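Alpha-glucosidase (Bacteroides thetaiotaomicron, PDB 5XFM) hydrolyses glycosidic bonds as a bifunctional beta-L-arabinopyranosidase and alpha-galactosidase of glycoside hydrolase family 97, with a bound calcium ion. Local coordinates at residues G307-D312 / I331-D336. The protein carries 1 engineered substitution. Sequence-based numbering, arbitrary orientation.
Sequences GSINYD and IDNWWD
A type II beta turn from D332 to W335, following strand 328-331 of the parallel barrel sheet, receives the side chain of I309 from the loop that leads into helix 311-324. CG1 of the isoleucine sits beside its backbone N (chi1 -52°), which leaves CG2 anti to that N and brings both branches against the peptide oxygen in the middle of the turn: CG1 lies 3.2 Å and CG2 3.3 Å from N333 O. The CG2 methyl also lies 3.6 Å from W335 N, against the CB atoms of W334 and W335, and CD1 is 3.5 Å from N333 O and borders D332 N and CB. No hydrogen bond crosses the contact. The turn is braced from within by N333 N, which donates to D332 OD1 (2.8 Å, 158°) on the anti side of the carboxylate, while D332 OD2 accepts a bond from W299 NE1. W335 NE1 hydrogen-bonds to W361 O, on the neighbouring strand 357-363. Cutting I309 back to an alanine is likely to strip the N333 carbonyl of its apolar cover. The D332 side chain lies about 9 Å from the bound calcium ion, and such loops after the strands, at their C-terminal ends, are where TIM-barrel glycoside hydrolases build their active sites.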
ATOM      1  N   GLY A 307      12.289 -20.291 -16.464  1.00 23.96           N
ATOM      2  CA  GLY A 307      12.806 -21.645 -16.582  1.00 21.87           C
ATOM      3  C   GLY A 307      12.320 -22.570 -15.481  1.00 26.57           C
ATOM      4  O   GLY A 307      12.440 -23.790 -15.585  1.00 28.32           O
ATOM      5  N   SER A 308      11.766 -21.990 -14.419  1.00 22.50           N
ATOM      6  CA  SER A 308      11.283 -22.777 -13.288  1.00 22.52           C
ATOM      7  C   SER A 308       9.824 -23.215 -13.436  1.00 22.72           C
ATOM      8  O   SER A 308       9.325 -24.031 -12.654  1.00 17.47           O
ATOM      9  CB  SER A 308      11.455 -21.983 -12.000  1.00 20.16           C
ATOM     10  OG  SER A 308      10.706 -20.782 -12.056  1.00 22.33           O
ATOM     11  N   ILE A 309       9.144 -22.688 -14.446  1.00 21.13           N
ATOM     12  CA  ILE A 309       7.731 -22.993 -14.627  1.00 21.95           C
ATOM     13  C   ILE A 309       7.567 -24.322 -15.352  1.00 18.19           C
ATOM     14  O   ILE A 309       7.296 -24.373 -16.555  1.00 17.13           O
ATOM     15  CB  ILE A 309       7.003 -21.872 -15.386  1.00 23.85           C
ATOM     16  CG1 ILE A 309       7.284 -20.540 -14.696  1.00 23.95           C
ATOM     17  CG2 ILE A 309       5.506 -22.136 -15.423  1.00 19.13           C
ATOM     18  CD1 ILE A 309       6.761 -20.479 -13.276  1.00 17.42           C
ATOM     19  N   ASN A 310       7.763 -25.393 -14.591  1.00 19.22           N
ATOM     20  CA  ASN A 310       7.582 -26.759 -15.066  1.00 22.53           C
ATOM     21  C   ASN A 310       7.256 -27.641 -13.870  1.00 22.36           C
ATOM     22  O   ASN A 310       7.468 -27.239 -12.730  1.00 19.83           O
ATOM     23  CB  ASN A 310       8.832 -27.272 -15.796  1.00 18.92           C
ATOM     24  CG  ASN A 310      10.080 -27.191 -14.935  1.00 22.56           C
ATOM     25  OD1 ASN A 310      10.310 -28.040 -14.075  1.00 25.47           O
ATOM     26  ND2 ASN A 310      10.894 -26.168 -15.167  1.00 17.72           N
ATOM     27  N   TYR A 311       6.751 -28.843 -14.133  1.00 27.78           N
ATOM     28  CA  TYR A 311       6.271 -29.733 -13.077  1.00 25.30           C
ATOM     29  C   TYR A 311       7.312 -30.015 -11.986  1.00 20.80           C
ATOM     30  O   TYR A 311       7.021 -29.875 -10.800  1.00 29.93           O
ATOM     31  CB  TYR A 311       5.788 -31.056 -13.688  1.00 25.52           C
ATOM     32  CG  TYR A 311       4.981 -31.913 -12.735  1.00 27.44           C
ATOM     33  CD1 TYR A 311       5.606 -32.773 -11.840  1.00 30.22           C
ATOM     34  CD2 TYR A 311       3.593 -31.845 -12.715  1.00 30.07           C
ATOM     35  CE1 TYR A 311       4.872 -33.551 -10.964  1.00 27.62           C
ATOM     36  CE2 TYR A 311       2.851 -32.620 -11.840  1.00 30.47           C
ATOM     37  CZ  TYR A 311       3.499 -33.471 -10.967  1.00 29.39           C
ATOM     38  OH  TYR A 311       2.771 -34.243 -10.093  1.00 37.65           O
ATOM     39  N   ASP A 312       8.521 -30.389 -12.385  1.00 20.26           N
ATOM     40  CA  ASP A 312       9.521 -30.875 -11.435  1.00 26.01           C
ATOM     41  C   ASP A 312      10.071 -29.784 -10.518  1.00 22.97           C
ATOM     42  O   ASP A 312      10.281 -30.014  -9.326  1.00 26.24           O
ATOM     43  CB  ASP A 312      10.683 -31.538 -12.189  1.00 22.97           C
ATOM     44  CG  ASP A 312      10.283 -32.843 -12.858  1.00 24.82           C
ATOM     45  OD1 ASP A 312       9.229 -33.415 -12.493  1.00 28.91           O
ATOM     46  OD2 ASP A 312      11.025 -33.302 -13.749  1.00 32.91           O
ATOM     47  N   ILE A 331       2.687 -20.569  -7.884  1.00 22.12           N
ATOM     48  CA  ILE A 331       3.107 -20.956  -9.226  1.00 21.89           C
ATOM     49  C   ILE A 331       2.830 -19.795 -10.180  1.00 20.20           C
ATOM     50  O   ILE A 331       1.686 -19.364 -10.319  1.00 20.20           O
ATOM     51  CB  ILE A 331       2.391 -22.238  -9.701  1.00 20.79           C
ATOM     52  CG1 ILE A 331       2.667 -23.389  -8.723  1.00 25.89           C
ATOM     53  CG2 ILE A 331       2.825 -22.604 -11.114  1.00 20.43           C
ATOM     54  CD1 ILE A 331       2.056 -24.727  -9.141  1.00 23.36           C
ATOM     55  N   ASP A 332       3.877 -19.294 -10.837  1.00 26.09           N
ATOM     56  CA  ASP A 332       3.797 -18.005 -11.528  1.00 18.74           C
ATOM     57  C   ASP A 332       3.414 -18.166 -13.003  1.00 19.29           C
ATOM     58  O   ASP A 332       2.898 -19.210 -13.399  1.00 24.91           O
ATOM     59  CB  ASP A 332       5.125 -17.260 -11.389  1.00 19.57           C
ATOM     60  CG  ASP A 332       4.941 -15.751 -11.207  1.00 23.02           C
ATOM     61  OD1 ASP A 332       4.643 -15.027 -12.184  1.00 20.94           O
ATOM     62  OD2 ASP A 332       5.105 -15.291 -10.060  1.00 23.60           O
ATOM     63  N   ASN A 333       3.660 -17.129 -13.807  1.00 18.38           N
ATOM     64  CA  ASN A 333       3.237 -17.100 -15.213  1.00 20.64           C
ATOM     65  C   ASN A 333       3.730 -18.279 -16.069  1.00 21.53           C
ATOM     66  O   ASN A 333       4.709 -18.927 -15.717  1.00 18.06           O
ATOM     67  CB  ASN A 333       3.698 -15.795 -15.868  1.00 26.28           C
ATOM     68  CG  ASN A 333       5.206 -15.588 -15.774  1.00 23.53           C
ATOM     69  OD1 ASN A 333       5.967 -16.518 -15.508  1.00 28.08           O
ATOM     70  ND2 ASN A 333       5.637 -14.362 -16.011  1.00 23.24           N
ATOM     71  N   TRP A 334       3.022 -18.517 -17.178  1.00 20.07           N
ATOM     72  CA  TRP A 334       3.241 -19.589 -18.167  1.00 21.48           C
ATOM     73  C   TRP A 334       2.752 -20.985 -17.762  1.00 22.21           C
ATOM     74  O   TRP A 334       2.858 -21.916 -18.563  1.00 28.29           O
ATOM     75  CB  TRP A 334       4.721 -19.717 -18.565  1.00 23.06           C
ATOM     76  CG  TRP A 334       5.310 -18.510 -19.207  1.00 19.20           C
ATOM     77  CD1 TRP A 334       6.289 -17.705 -18.696  1.00 18.52           C
ATOM     78  CD2 TRP A 334       4.952 -17.950 -20.475  1.00 15.62           C
ATOM     79  NE1 TRP A 334       6.572 -16.689 -19.574  1.00 16.30           N
ATOM     80  CE2 TRP A 334       5.763 -16.813 -20.672  1.00 15.54           C
ATOM     81  CE3 TRP A 334       4.028 -18.300 -21.462  1.00 16.08           C
ATOM     82  CZ2 TRP A 334       5.678 -16.023 -21.818  1.00 15.19           C
ATOM     83  CZ3 TRP A 334       3.943 -17.512 -22.601  1.00 18.69           C
ATOM     84  CH2 TRP A 334       4.763 -16.385 -22.767  1.00 18.90           C
ATOM     85  N   TRP A 335       2.225 -21.150 -16.553  1.00 21.00           N
ATOM     86  CA  TRP A 335       1.917 -22.503 -16.072  1.00 26.66           C
ATOM     87  C   TRP A 335       0.837 -23.219 -16.887  1.00 29.18           C
ATOM     88  O   TRP A 335       0.869 -24.445 -17.035  1.00 22.84           O
ATOM     89  CB  TRP A 335       1.508 -22.484 -14.592  1.00 19.27           C
ATOM     90  CG  TRP A 335       0.194 -21.822 -14.284  1.00 25.31           C
ATOM     91  CD1 TRP A 335       0.008 -20.552 -13.813  1.00 23.22           C
ATOM     92  CD2 TRP A 335      -1.117 -22.406 -14.383  1.00 20.95           C
ATOM     93  NE1 TRP A 335      -1.331 -20.306 -13.633  1.00 19.82           N
ATOM     94  CE2 TRP A 335      -2.041 -21.426 -13.976  1.00 18.79           C
ATOM     95  CE3 TRP A 335      -1.595 -23.655 -14.790  1.00 20.80           C
ATOM     96  CZ2 TRP A 335      -3.415 -21.656 -13.961  1.00 21.75           C
ATOM     97  CZ3 TRP A 335      -2.959 -23.881 -14.779  1.00 22.91           C
ATOM     98  CH2 TRP A 335      -3.854 -22.886 -14.368  1.00 22.56           C
ATOM     99  N   ASP A 336      -0.110 -22.466 -17.431  1.00 25.54           N
ATOM    100  CA  ASP A 336      -1.215 -23.091 -18.152  1.00 27.99           C
ATOM    101  C   ASP A 336      -0.753 -23.715 -19.453  1.00 24.31           C
ATOM    102  O   ASP A 336      -1.388 -24.628 -19.973  1.00 30.32           O
ATOM    103  CB  ASP A 336      -2.313 -22.076 -18.446  1.00 24.43           C
ATOM    104  CG  ASP A 336      -1.863 -21.022 -19.431  1.00 25.15           C
ATOM    105  OD1 ASP A 336      -0.801 -20.418 -19.190  1.00 25.16           O
ATOM    106  OD2 ASP A 336      -2.542 -20.825 -20.460  1.00 25.32           O
TER